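Local coordinates for secreted protein (Streptomyces lividans TK24, PDB 5LXZ), which binds copper and is probably a metalloradical oxidase of the AA5 family, related to galactose oxidase, at residues Q517-G522 / E599-P604; V538-P543 / G582-F587; R555-D560 / K576-S581; G525-R530 / L568-P573. The protein carries 1 engineered substitution. All coordinates share one frame; numbering follows the deposited sequence.

All four contacts lie in the C-terminal early-set domain and belong to one mixed set of seven strands, 517-518 and 524-528 outermost. Interaction 1 pairs the first strand with the last; strand 599-603 in turn lies beside strand 582-590 of interaction 2, and the centres of interactions 1 and 2 are about 9 Å apart. Interaction 3, about 8 Å from interaction 2 centre to centre, takes strand 556-564, neighbour of 535-541, and the loop leading into 582-590. Interaction 4 forms the other edge, and its Phe527 CE1 meets Met586 CE of interaction 2 at 3.6 Å. Both Val579 O and Ser581 OG of interaction 3 hold Arg521 of interaction 1. His548, one of the copper ligands, follows shortly after Pro543 of interaction 2.

Interaction 1 (Q517-G522 / E599-P604); sequences QTIARG and EWVRVP
An immunoglobulin-like early-set domain is closed at one edge by its short strand 517-518, which runs parallel to the last strand, 599-603. Three backbone bonds join them, each donor in the plane of the accepting carbonyl. Gln517 N donates to Trp600 O, Arg602 N to Gln517 O and Ile519 N to Arg602 O, the last two at 2.9 Å. Thr518 and Arg602 lie side by side on one face, pointing the same way. Arg602 leaves the backbone with CG anti to N and bends at chi3 (72°), which lays one face of its guanidinium over Thr518 CG2; a water in the guanidinium plane ties Arg602 NH2 to Thr518 OG1. The buried side chains of Ile519 and Val601 cross obliquely, Ile519 CD1 to Val601 CG1 at 4.1 Å. Beyond the paired strands, two waters connect Arg521 to the C-terminal carboxylate, one from Arg521 N to Pro604 O, the other from NH2 to OXT. Arg521 NH1 is held by Val579 O and Ser581 OG, and its charge probably helps to stabilise the carboxylate. Such parallel pairing with the last strand is found in many immunoglobulin-like sandwiches, as between strands A' and G.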
# COMPACT_ATOMS: atom_id res chain seq x y z
N GLN A 517 -11.24 -22.28 -14.94
CA GLN A 517 -12.65 -22.32 -15.27
C GLN A 517 -13.16 -20.93 -15.09
O GLN A 517 -12.63 -20.17 -14.27
CB GLN A 517 -13.39 -23.27 -14.29
CG GLN A 517 -13.69 -24.63 -14.84
CD GLN A 517 -14.54 -25.43 -13.89
OE1 GLN A 517 -15.70 -25.06 -13.59
NE2 GLN A 517 -14.02 -26.54 -13.41
N THR A 518 -14.18 -20.59 -15.84
CA THR A 518 -15.01 -19.42 -15.54
C THR A 518 -16.23 -19.87 -14.75
O THR A 518 -16.94 -20.81 -15.15
CB THR A 518 -15.44 -18.74 -16.83
OG1 THR A 518 -14.26 -18.32 -17.52
CG2 THR A 518 -16.32 -17.55 -16.58
N ILE A 519 -16.46 -19.26 -13.59
CA ILE A 519 -17.68 -19.52 -12.83
C ILE A 519 -18.26 -18.18 -12.42
O ILE A 519 -17.58 -17.38 -11.77
CB ILE A 519 -17.45 -20.38 -11.56
CG1 ILE A 519 -16.65 -21.67 -11.91
CG2 ILE A 519 -18.79 -20.72 -10.88
CD1 ILE A 519 -16.20 -22.45 -10.69
N ALA A 520 -19.49 -17.96 -12.79
CA ALA A 520 -20.20 -16.71 -12.49
C ALA A 520 -20.69 -16.71 -11.06
O ALA A 520 -20.93 -17.75 -10.47
CB ALA A 520 -21.38 -16.53 -13.38
N ARG A 521 -20.81 -15.51 -10.52
CA ARG A 521 -21.48 -15.32 -9.25
C ARG A 521 -22.84 -15.99 -9.31
O ARG A 521 -23.58 -15.85 -10.26
CB ARG A 521 -21.67 -13.86 -8.96
CG ARG A 521 -20.40 -13.13 -8.51
CD ARG A 521 -20.68 -11.69 -8.15
NE ARG A 521 -21.11 -10.94 -9.30
CZ ARG A 521 -20.33 -10.41 -10.23
NH1 ARG A 521 -19.03 -10.27 -10.06
NH2 ARG A 521 -20.88 -9.91 -11.32
N GLY A 522 -23.13 -16.74 -8.25
CA GLY A 522 -24.36 -17.51 -8.14
C GLY A 522 -24.39 -18.78 -8.95
O GLY A 522 -25.39 -19.48 -8.91
N GLU A 599 -6.41 -23.86 -8.06
CA GLU A 599 -6.84 -23.75 -9.43
C GLU A 599 -7.32 -22.35 -9.67
O GLU A 599 -7.96 -21.77 -8.78
CB GLU A 599 -7.99 -24.72 -9.72
CG GLU A 599 -7.61 -26.18 -9.56
CD GLU A 599 -6.61 -26.61 -10.61
OE1 GLU A 599 -7.03 -26.71 -11.78
OE2 GLU A 599 -5.41 -26.80 -10.30
N TRP A 600 -7.09 -21.83 -10.85
CA TRP A 600 -7.56 -20.49 -11.21
C TRP A 600 -9.01 -20.46 -11.68
O TRP A 600 -9.43 -21.29 -12.51
CB TRP A 600 -6.64 -19.86 -12.24
CG TRP A 600 -5.33 -19.42 -11.69
CD1 TRP A 600 -4.17 -20.14 -11.66
CD2 TRP A 600 -5.06 -18.23 -10.96
NE1 TRP A 600 -3.19 -19.45 -11.03
CE2 TRP A 600 -3.71 -18.27 -10.57
CE3 TRP A 600 -5.82 -17.10 -10.65
CZ2 TRP A 600 -3.09 -17.23 -9.91
CZ3 TRP A 600 -5.20 -16.07 -9.95
CH2 TRP A 600 -3.86 -16.15 -9.57
N VAL A 601 -9.76 -19.49 -11.18
CA VAL A 601 -11.18 -19.32 -11.49
C VAL A 601 -11.39 -17.87 -11.88
O VAL A 601 -10.97 -16.95 -11.15
CB VAL A 601 -12.07 -19.68 -10.30
CG1 VAL A 601 -13.53 -19.32 -10.55
CG2 VAL A 601 -11.94 -21.15 -10.04
N ARG A 602 -12.00 -17.66 -13.04
CA ARG A 602 -12.40 -16.33 -13.46
C ARG A 602 -13.84 -16.12 -13.14
O ARG A 602 -14.70 -16.90 -13.54
CB ARG A 602 -12.16 -16.13 -14.95
CG ARG A 602 -12.40 -14.70 -15.38
CD ARG A 602 -12.18 -14.50 -16.86
NE ARG A 602 -13.19 -15.08 -17.70
CZ ARG A 602 -14.33 -14.47 -18.08
NH1 ARG A 602 -14.65 -13.28 -17.64
NH2 ARG A 602 -15.16 -15.11 -18.91
N VAL A 603 -14.13 -15.02 -12.47
CA VAL A 603 -15.51 -14.59 -12.20
C VAL A 603 -15.81 -13.42 -13.12
O VAL A 603 -15.18 -12.36 -13.03
CB VAL A 603 -15.68 -14.21 -10.73
CG1 VAL A 603 -17.06 -13.69 -10.46
CG2 VAL A 603 -15.33 -15.36 -9.81
N PRO A 604 -16.79 -13.55 -14.00
CA PRO A 604 -17.13 -12.43 -14.91
C PRO A 604 -17.64 -11.19 -14.22
O PRO A 604 -18.09 -11.26 -13.07
CB PRO A 604 -18.26 -13.01 -15.76
CG PRO A 604 -18.12 -14.45 -15.68
CD PRO A 604 -17.52 -14.78 -14.34
OXT PRO A 604 -17.56 -10.06 -14.79
O HOH W 1 -14.36 -17.63 -20.42
O HOH W 2 -20.09 -13.22 -12.24
O HOH W 3 -19.70 -8.29 -13.43

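Interaction 2 (V538-P543 / G582-F587); sequences VRLIRP and GWYMMF. With EDO (1,2-ethanediol), chain K.
Strands 538-541 and 582-587 run antiparallel, axes 4.5 Å apart at closest, N-to-C directions 153° apart. Arg539 and Phe587 form one hydrogen-bonded pair, with Phe587 N to Arg539 O at 2.9 Å; Ile541 and Met585 form the next, where Ile541 N reaches Met585 O at 2.7 Å. Between them, Leu540 sits across from Met586 and also crosses Tyr584 at about a right angle, CG 3.6 Å from Tyr584 CB, with CD2 over the rim of one ring face. Arg542 extends from CG to NE beside the same ring, its guanidinium plane turned 68° from it and NH1 3.5 Å from Tyr584 CZ. Ser581 O fixes Arg542 NH2, and Tyr584 OH is hydrogen-bonded to Gln580 O. On the other face, shared with Met585, Ile541 CD1 meets Phe587 CD2 at 3.8 Å. Arg539 bends at chi2, so that NH1 reaches Val538 O from above its carbonyl plane and also an ethanediol, probably from the crystallisation liquor, while NE makes a salt bridge to Asp416. The pair lies mid-sheet, flanked by strands 556-564 and 599-603, and strand 462-466 places Leu466 against Ile541, Met585 and Phe587.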
# COMPACT_ATOMS: atom_id res chain seq x y z
N VAL A 538 -13.71 -24.47 1.08
CA VAL A 538 -13.31 -24.04 -0.25
C VAL A 538 -13.22 -22.51 -0.16
O VAL A 538 -14.15 -21.85 0.32
CB VAL A 538 -14.33 -24.47 -1.32
CG1 VAL A 538 -13.96 -23.98 -2.71
CG2 VAL A 538 -14.45 -26.00 -1.32
N ARG A 539 -12.12 -21.97 -0.65
CA ARG A 539 -11.88 -20.53 -0.60
C ARG A 539 -11.48 -20.02 -1.98
O ARG A 539 -10.61 -20.61 -2.65
CB ARG A 539 -10.77 -20.24 0.41
CG ARG A 539 -11.08 -20.57 1.84
CD ARG A 539 -12.18 -19.67 2.37
NE ARG A 539 -12.56 -19.98 3.76
CZ ARG A 539 -13.59 -20.75 4.11
NH1 ARG A 539 -14.33 -21.38 3.22
NH2 ARG A 539 -13.83 -20.94 5.40
N LEU A 540 -12.10 -18.91 -2.36
CA LEU A 540 -11.73 -18.18 -3.54
C LEU A 540 -10.93 -16.96 -3.09
O LEU A 540 -11.47 -16.13 -2.37
CB LEU A 540 -13.00 -17.77 -4.23
CG LEU A 540 -13.07 -17.67 -5.68
CD1 LEU A 540 -12.60 -18.92 -6.43
CD2 LEU A 540 -14.49 -17.25 -6.11
N ILE A 541 -9.65 -16.93 -3.41
CA ILE A 541 -8.75 -15.90 -2.86
C ILE A 541 -8.26 -15.03 -3.99
O ILE A 541 -7.64 -15.52 -4.96
CB ILE A 541 -7.58 -16.52 -2.10
CG1 ILE A 541 -8.13 -17.52 -1.08
CG2 ILE A 541 -6.76 -15.40 -1.48
CD1 ILE A 541 -7.12 -18.04 -0.10
N ARG A 542 -8.51 -13.74 -3.87
CA ARG A 542 -8.10 -12.81 -4.89
C ARG A 542 -6.58 -12.62 -4.74
O ARG A 542 -6.10 -12.43 -3.66
CB ARG A 542 -8.85 -11.50 -4.75
CG ARG A 542 -8.76 -10.63 -5.99
CD ARG A 542 -9.71 -9.44 -5.91
NE ARG A 542 -9.70 -8.60 -7.12
CZ ARG A 542 -10.42 -8.81 -8.24
NH1 ARG A 542 -11.30 -9.82 -8.37
NH2 ARG A 542 -10.35 -7.93 -9.20
N PRO A 543 -5.81 -12.65 -5.84
CA PRO A 543 -4.37 -12.49 -5.76
C PRO A 543 -4.00 -11.13 -5.22
O PRO A 543 -4.70 -10.15 -5.46
CB PRO A 543 -3.89 -12.61 -7.21
CG PRO A 543 -5.07 -12.66 -8.01
CD PRO A 543 -6.24 -13.00 -7.19
N GLY A 582 -13.06 -10.77 -11.83
CA GLY A 582 -11.65 -10.99 -11.96
C GLY A 582 -11.27 -12.40 -11.67
O GLY A 582 -12.12 -13.28 -11.58
N TRP A 583 -9.98 -12.62 -11.59
CA TRP A 583 -9.42 -13.94 -11.42
C TRP A 583 -9.09 -14.18 -9.95
O TRP A 583 -8.60 -13.30 -9.26
CB TRP A 583 -8.17 -14.08 -12.25
CG TRP A 583 -8.42 -14.22 -13.70
CD1 TRP A 583 -8.68 -13.21 -14.59
CD2 TRP A 583 -8.47 -15.43 -14.44
NE1 TRP A 583 -8.81 -13.73 -15.85
CE2 TRP A 583 -8.70 -15.09 -15.79
CE3 TRP A 583 -8.29 -16.77 -14.09
CZ2 TRP A 583 -8.75 -16.04 -16.79
CZ3 TRP A 583 -8.38 -17.71 -15.08
CH2 TRP A 583 -8.60 -17.34 -16.41
N TYR A 584 -9.27 -15.43 -9.52
CA TYR A 584 -9.09 -15.87 -8.18
C TYR A 584 -8.37 -17.20 -8.17
O TYR A 584 -8.54 -18.03 -9.07
CB TYR A 584 -10.42 -16.12 -7.51
CG TYR A 584 -11.25 -14.88 -7.21
CD1 TYR A 584 -12.01 -14.29 -8.21
CD2 TYR A 584 -11.25 -14.31 -5.95
CE1 TYR A 584 -12.74 -13.15 -7.95
CE2 TYR A 584 -12.00 -13.18 -5.68
CZ TYR A 584 -12.73 -12.58 -6.68
OH TYR A 584 -13.49 -11.46 -6.39
N MET A 585 -7.61 -17.42 -7.10
CA MET A 585 -7.14 -18.75 -6.72
C MET A 585 -8.20 -19.49 -5.97
O MET A 585 -8.73 -18.98 -4.98
CB MET A 585 -5.92 -18.65 -5.84
CG MET A 585 -4.66 -18.20 -6.56
SD MET A 585 -3.26 -18.01 -5.45
CE MET A 585 -3.67 -16.53 -4.53
N MET A 586 -8.54 -20.72 -6.38
CA MET A 586 -9.44 -21.54 -5.60
C MET A 586 -8.64 -22.62 -4.90
O MET A 586 -8.00 -23.45 -5.55
CB MET A 586 -10.55 -22.15 -6.43
CG MET A 586 -11.66 -22.71 -5.53
SD MET A 586 -12.88 -23.62 -6.45
CE MET A 586 -12.04 -25.17 -6.75
N PHE A 587 -8.73 -22.62 -3.59
CA PHE A 587 -8.07 -23.62 -2.74
C PHE A 587 -9.14 -24.46 -2.05
O PHE A 587 -10.17 -23.94 -1.58
CB PHE A 587 -7.26 -22.95 -1.62
CG PHE A 587 -6.01 -22.26 -2.07
CD1 PHE A 587 -4.80 -22.91 -2.13
CD2 PHE A 587 -6.03 -20.87 -2.35
CE1 PHE A 587 -3.62 -22.23 -2.48
CE2 PHE A 587 -4.88 -20.22 -2.70
CZ PHE A 587 -3.68 -20.86 -2.72
C1 EDO K . -17.59 -22.59 4.15
O1 EDO K . -16.48 -22.38 5.02
C2 EDO K . -17.38 -23.73 3.14
O2 EDO K . -16.28 -23.51 2.20

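Interaction 3 (R555-D560 / K576-S581); sequences RSIALD and KNLVQS. With EDO (1,2-ethanediol), chain K.
Arg555 holds CG in the crowded position between its backbone N and carbonyl carbon (chi1 49°) and bends again at chi3 (59°), which carries its guanidinium into the turn formed by 576-581. NH1 donates to Leu578 O at 2.9 Å, with that oxygen near the guanidinium plane but the donor lifted out of the carbonyl plane; a second, weak bond runs from Arg555 NH1 to Asn577 O at 3.4 Å, so that one nitrogen gathers two successive carbonyls of the turn. A water adds a bridge, accepting from Arg555 NH1 and donating to Asn577 O. Gln580, extended beyond CG, lays its amide over one face of the guanidinium in a stack with the planes 24° apart. Its OE1 stands 3.5 Å from Arg555 NE, where the angle is too poor for a hydrogen bond. Beside this polar cluster Ile557 points at the turn: its CD1 rests 3.6 Å from Leu578 O, and Val579 CG2 lies 4.1 Å from the same Ile557 CD1. The far end of the arginine has another anchor, for NH2 donates to Leu303 O on strand 301-303. Asn577 ND2, bonded to Gln305 O, ties the loop separately. In this protein a buried arginine thus joins the early-set domain to a kelch-repeat strand at the sandwich-propeller interface, as expected of a galactose oxidase-like fold.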
# COMPACT_ATOMS: atom_id res chain seq x y z
N ARG A 555 -8.49 -10.90 -0.67
CA ARG A 555 -9.68 -11.21 0.11
C ARG A 555 -9.93 -12.68 -0.14
O ARG A 555 -9.58 -13.18 -1.23
CB ARG A 555 -10.91 -10.37 -0.31
CG ARG A 555 -11.19 -10.33 -1.81
CD ARG A 555 -12.47 -9.58 -2.14
NE ARG A 555 -12.41 -8.18 -1.65
CZ ARG A 555 -13.47 -7.43 -1.37
NH1 ARG A 555 -14.69 -7.92 -1.53
NH2 ARG A 555 -13.32 -6.19 -0.92
N SER A 556 -10.48 -13.35 0.84
CA SER A 556 -10.76 -14.78 0.71
C SER A 556 -12.23 -15.01 0.96
O SER A 556 -12.75 -14.68 2.01
CB SER A 556 -9.95 -15.51 1.74
OG SER A 556 -10.29 -16.90 1.69
N ILE A 557 -12.91 -15.57 -0.02
CA ILE A 557 -14.36 -15.71 -0.04
C ILE A 557 -14.70 -17.17 0.16
O ILE A 557 -14.19 -18.03 -0.54
CB ILE A 557 -14.90 -15.21 -1.38
CG1 ILE A 557 -14.54 -13.71 -1.53
CG2 ILE A 557 -16.40 -15.45 -1.48
CD1 ILE A 557 -14.41 -13.30 -2.96
N ALA A 558 -15.55 -17.46 1.15
CA ALA A 558 -15.98 -18.88 1.30
C ALA A 558 -16.93 -19.32 0.23
O ALA A 558 -17.85 -18.58 -0.10
CB ALA A 558 -16.67 -19.01 2.65
N LEU A 559 -16.75 -20.54 -0.28
CA LEU A 559 -17.69 -21.12 -1.26
C LEU A 559 -18.40 -22.32 -0.66
O LEU A 559 -17.79 -23.16 -0.03
CB LEU A 559 -16.98 -21.61 -2.50
CG LEU A 559 -16.03 -20.71 -3.27
CD1 LEU A 559 -15.78 -21.19 -4.69
CD2 LEU A 559 -16.47 -19.29 -3.29
N ASP A 560 -19.70 -22.38 -0.91
CA ASP A 560 -20.45 -23.59 -0.60
C ASP A 560 -19.98 -24.67 -1.58
O ASP A 560 -19.58 -24.40 -2.70
CB ASP A 560 -21.95 -23.34 -0.76
CG ASP A 560 -22.53 -22.49 0.34
OD1 ASP A 560 -21.92 -22.36 1.41
OD2 ASP A 560 -23.65 -21.98 0.14
N LYS A 576 -21.52 -8.67 -6.54
CA LYS A 576 -20.33 -8.09 -7.11
C LYS A 576 -19.53 -7.23 -6.13
O LYS A 576 -18.36 -6.99 -6.36
CB LYS A 576 -20.76 -7.27 -8.34
CG LYS A 576 -19.66 -6.73 -9.23
CD LYS A 576 -20.26 -6.09 -10.51
CE LYS A 576 -19.26 -5.27 -11.27
NZ LYS A 576 -18.23 -6.10 -11.91
N ASN A 577 -20.16 -6.78 -5.07
CA ASN A 577 -19.41 -6.06 -4.04
C ASN A 577 -18.58 -7.00 -3.19
O ASN A 577 -17.69 -6.53 -2.50
CB ASN A 577 -20.32 -5.25 -3.14
CG ASN A 577 -21.06 -4.14 -3.86
OD1 ASN A 577 -20.62 -3.68 -4.91
ND2 ASN A 577 -22.20 -3.73 -3.32
N LEU A 578 -18.93 -8.27 -3.12
CA LEU A 578 -18.21 -9.27 -2.40
C LEU A 578 -17.22 -9.98 -3.33
O LEU A 578 -16.02 -10.05 -3.06
CB LEU A 578 -19.20 -10.29 -1.81
CG LEU A 578 -18.59 -11.52 -1.12
CD1 LEU A 578 -17.70 -11.13 0.07
CD2 LEU A 578 -19.68 -12.52 -0.76
N VAL A 579 -17.75 -10.61 -4.37
CA VAL A 579 -16.97 -11.35 -5.34
C VAL A 579 -16.75 -10.41 -6.52
O VAL A 579 -17.50 -10.42 -7.48
CB VAL A 579 -17.65 -12.64 -5.79
CG1 VAL A 579 -16.67 -13.45 -6.59
CG2 VAL A 579 -18.15 -13.44 -4.60
N GLN A 580 -15.76 -9.54 -6.41
CA GLN A 580 -15.41 -8.61 -7.50
C GLN A 580 -15.08 -9.46 -8.75
O GLN A 580 -14.45 -10.52 -8.63
CB GLN A 580 -14.22 -7.74 -7.06
CG GLN A 580 -14.57 -6.87 -5.85
CD GLN A 580 -13.35 -6.28 -5.14
OE1 GLN A 580 -12.35 -6.96 -4.89
NE2 GLN A 580 -13.41 -4.99 -4.83
N SER A 581 -15.45 -8.96 -9.92
CA SER A 581 -15.08 -9.66 -11.13
C SER A 581 -13.56 -9.68 -11.29
O SER A 581 -12.84 -8.75 -10.91
CB SER A 581 -15.69 -8.95 -12.29
OG SER A 581 -17.09 -8.96 -12.19
C1 EDO K . -17.59 -22.59 4.15
O1 EDO K . -16.48 -22.38 5.02
C2 EDO K . -17.38 -23.73 3.14
O2 EDO K . -16.28 -23.51 2.20
O HOH W 4 -16.96 -6.66 0.15

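Interaction 4 (G525-R530 / L568-P573); sequences GTFTSR and LTVTVP
Gly525 opens the segment with a hydrogen-bonded antiparallel pair: its N donates to Val570 O at 3.0 Å, and Val570 N returns a bond to Gly525 O at 2.8 Å, nearly along the C=O axis. Val570 CG2 occupies the crowded position between the backbone N and the carbonyl carbon, 3.7 Å from Gly525 O. Thr526 follows in a non-hydrogen-bonded pair with Thr569, and here the side chains supply the bond. Each OG1 stands anti to its own carbonyl carbon (chi1 -61° in Thr526, -63° in Thr569), so the two hydroxyls meet tip to tip, Thr526 OG1 to Thr569 OG1 at 2.9 Å, on the face opposite Phe527. Phe527 restores the backbone pairing: its N donates to Leu568 O at 2.8 Å, and Leu568 N gives a nearly straight bond (175°) to Phe527 O at 2.9 Å. The Phe527 side chain turns inward, with Leu568 O at the ring edge, in its plane; the Phe527 and Val570 side chains cross at about a right angle, Phe527 CE1 3.8 Å from Val570 CG2. Past the paired residues, Ser529 OG is held by Asp511 O. Strand 524-528 is the sheet edge, and strand 567-571 pairs on its other side, antiparallel, with 556-564; the buried Phe527 ring reaches across the sandwich to Met586 of strand 582-590, Val601 of strand 599-603 and the loop residue Ile519.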
# COMPACT_ATOMS: atom_id res chain seq x y z
N GLY A 525 -19.41 -24.71 -10.49
CA GLY A 525 -18.44 -25.42 -11.32
C GLY A 525 -17.99 -26.66 -10.59
O GLY A 525 -18.07 -26.76 -9.37
N THR A 526 -17.62 -27.68 -11.39
CA THR A 526 -17.25 -28.98 -10.86
C THR A 526 -15.78 -29.23 -11.19
O THR A 526 -15.30 -28.97 -12.28
CB THR A 526 -18.18 -30.07 -11.43
OG1 THR A 526 -19.52 -29.79 -11.04
CG2 THR A 526 -17.83 -31.46 -10.90
N PHE A 527 -15.09 -29.73 -10.19
CA PHE A 527 -13.67 -30.02 -10.20
C PHE A 527 -13.49 -31.49 -9.83
O PHE A 527 -14.38 -32.10 -9.26
CB PHE A 527 -12.96 -29.13 -9.18
CG PHE A 527 -13.00 -27.68 -9.52
CD1 PHE A 527 -14.13 -26.93 -9.26
CD2 PHE A 527 -11.90 -27.07 -10.15
CE1 PHE A 527 -14.17 -25.57 -9.59
CE2 PHE A 527 -11.94 -25.72 -10.49
CZ PHE A 527 -13.08 -24.99 -10.19
N THR A 528 -12.32 -32.01 -10.14
CA THR A 528 -11.95 -33.36 -9.72
C THR A 528 -11.02 -33.31 -8.53
O THR A 528 -9.98 -32.63 -8.55
CB THR A 528 -11.28 -34.11 -10.87
OG1 THR A 528 -12.20 -34.16 -11.97
CG2 THR A 528 -10.88 -35.54 -10.49
N SER A 529 -11.38 -34.06 -7.50
CA SER A 529 -10.48 -34.31 -6.40
C SER A 529 -10.70 -35.73 -5.91
O SER A 529 -11.80 -36.03 -5.45
CB SER A 529 -10.73 -33.36 -5.24
OG SER A 529 -9.88 -33.67 -4.16
N ARG A 530 -9.69 -36.57 -6.02
CA ARG A 530 -9.75 -37.90 -5.38
C ARG A 530 -10.02 -37.78 -3.87
O ARG A 530 -10.71 -38.62 -3.28
CB ARG A 530 -8.47 -38.68 -5.65
CG ARG A 530 -8.33 -39.07 -7.11
CD ARG A 530 -7.03 -39.84 -7.36
NE ARG A 530 -5.84 -39.01 -7.12
CZ ARG A 530 -5.29 -38.17 -8.01
NH1 ARG A 530 -5.79 -38.01 -9.23
NH2 ARG A 530 -4.21 -37.48 -7.66
N LEU A 568 -16.07 -32.50 -6.97
CA LEU A 568 -16.33 -31.43 -6.04
C LEU A 568 -17.03 -30.32 -6.81
O LEU A 568 -16.46 -29.76 -7.73
CB LEU A 568 -15.02 -30.94 -5.48
CG LEU A 568 -15.20 -29.94 -4.36
CD1 LEU A 568 -15.62 -30.60 -3.06
CD2 LEU A 568 -13.92 -29.17 -4.14
N THR A 569 -18.27 -30.02 -6.43
CA THR A 569 -19.04 -28.93 -7.06
C THR A 569 -19.02 -27.76 -6.11
O THR A 569 -19.41 -27.89 -4.98
CB THR A 569 -20.45 -29.36 -7.36
OG1 THR A 569 -20.34 -30.43 -8.30
CG2 THR A 569 -21.26 -28.25 -7.97
N VAL A 570 -18.63 -26.60 -6.60
CA VAL A 570 -18.56 -25.39 -5.77
C VAL A 570 -19.51 -24.36 -6.33
O VAL A 570 -19.77 -24.35 -7.52
CB VAL A 570 -17.12 -24.83 -5.73
CG1 VAL A 570 -16.15 -25.89 -5.29
CG2 VAL A 570 -16.68 -24.27 -7.07
N THR A 571 -19.99 -23.47 -5.47
CA THR A 571 -20.91 -22.41 -5.91
C THR A 571 -20.34 -21.08 -5.44
O THR A 571 -20.02 -20.91 -4.29
CB THR A 571 -22.33 -22.64 -5.35
OG1 THR A 571 -22.79 -23.95 -5.78
CG2 THR A 571 -23.31 -21.62 -5.85
N VAL A 572 -20.23 -20.15 -6.37
CA VAL A 572 -19.70 -18.83 -6.08
C VAL A 572 -20.82 -18.00 -5.46
O VAL A 572 -21.92 -17.95 -5.99
CB VAL A 572 -19.18 -18.17 -7.37
CG1 VAL A 572 -18.67 -16.76 -7.09
CG2 VAL A 572 -18.03 -18.99 -7.95
N PRO A 573 -20.53 -17.28 -4.38
CA PRO A 573 -21.54 -16.44 -3.78
C PRO A 573 -22.04 -15.33 -4.71
O PRO A 573 -21.34 -14.93 -5.64
CB PRO A 573 -20.80 -15.76 -2.63
CG PRO A 573 -19.76 -16.69 -2.26
CD PRO A 573 -19.36 -17.42 -3.50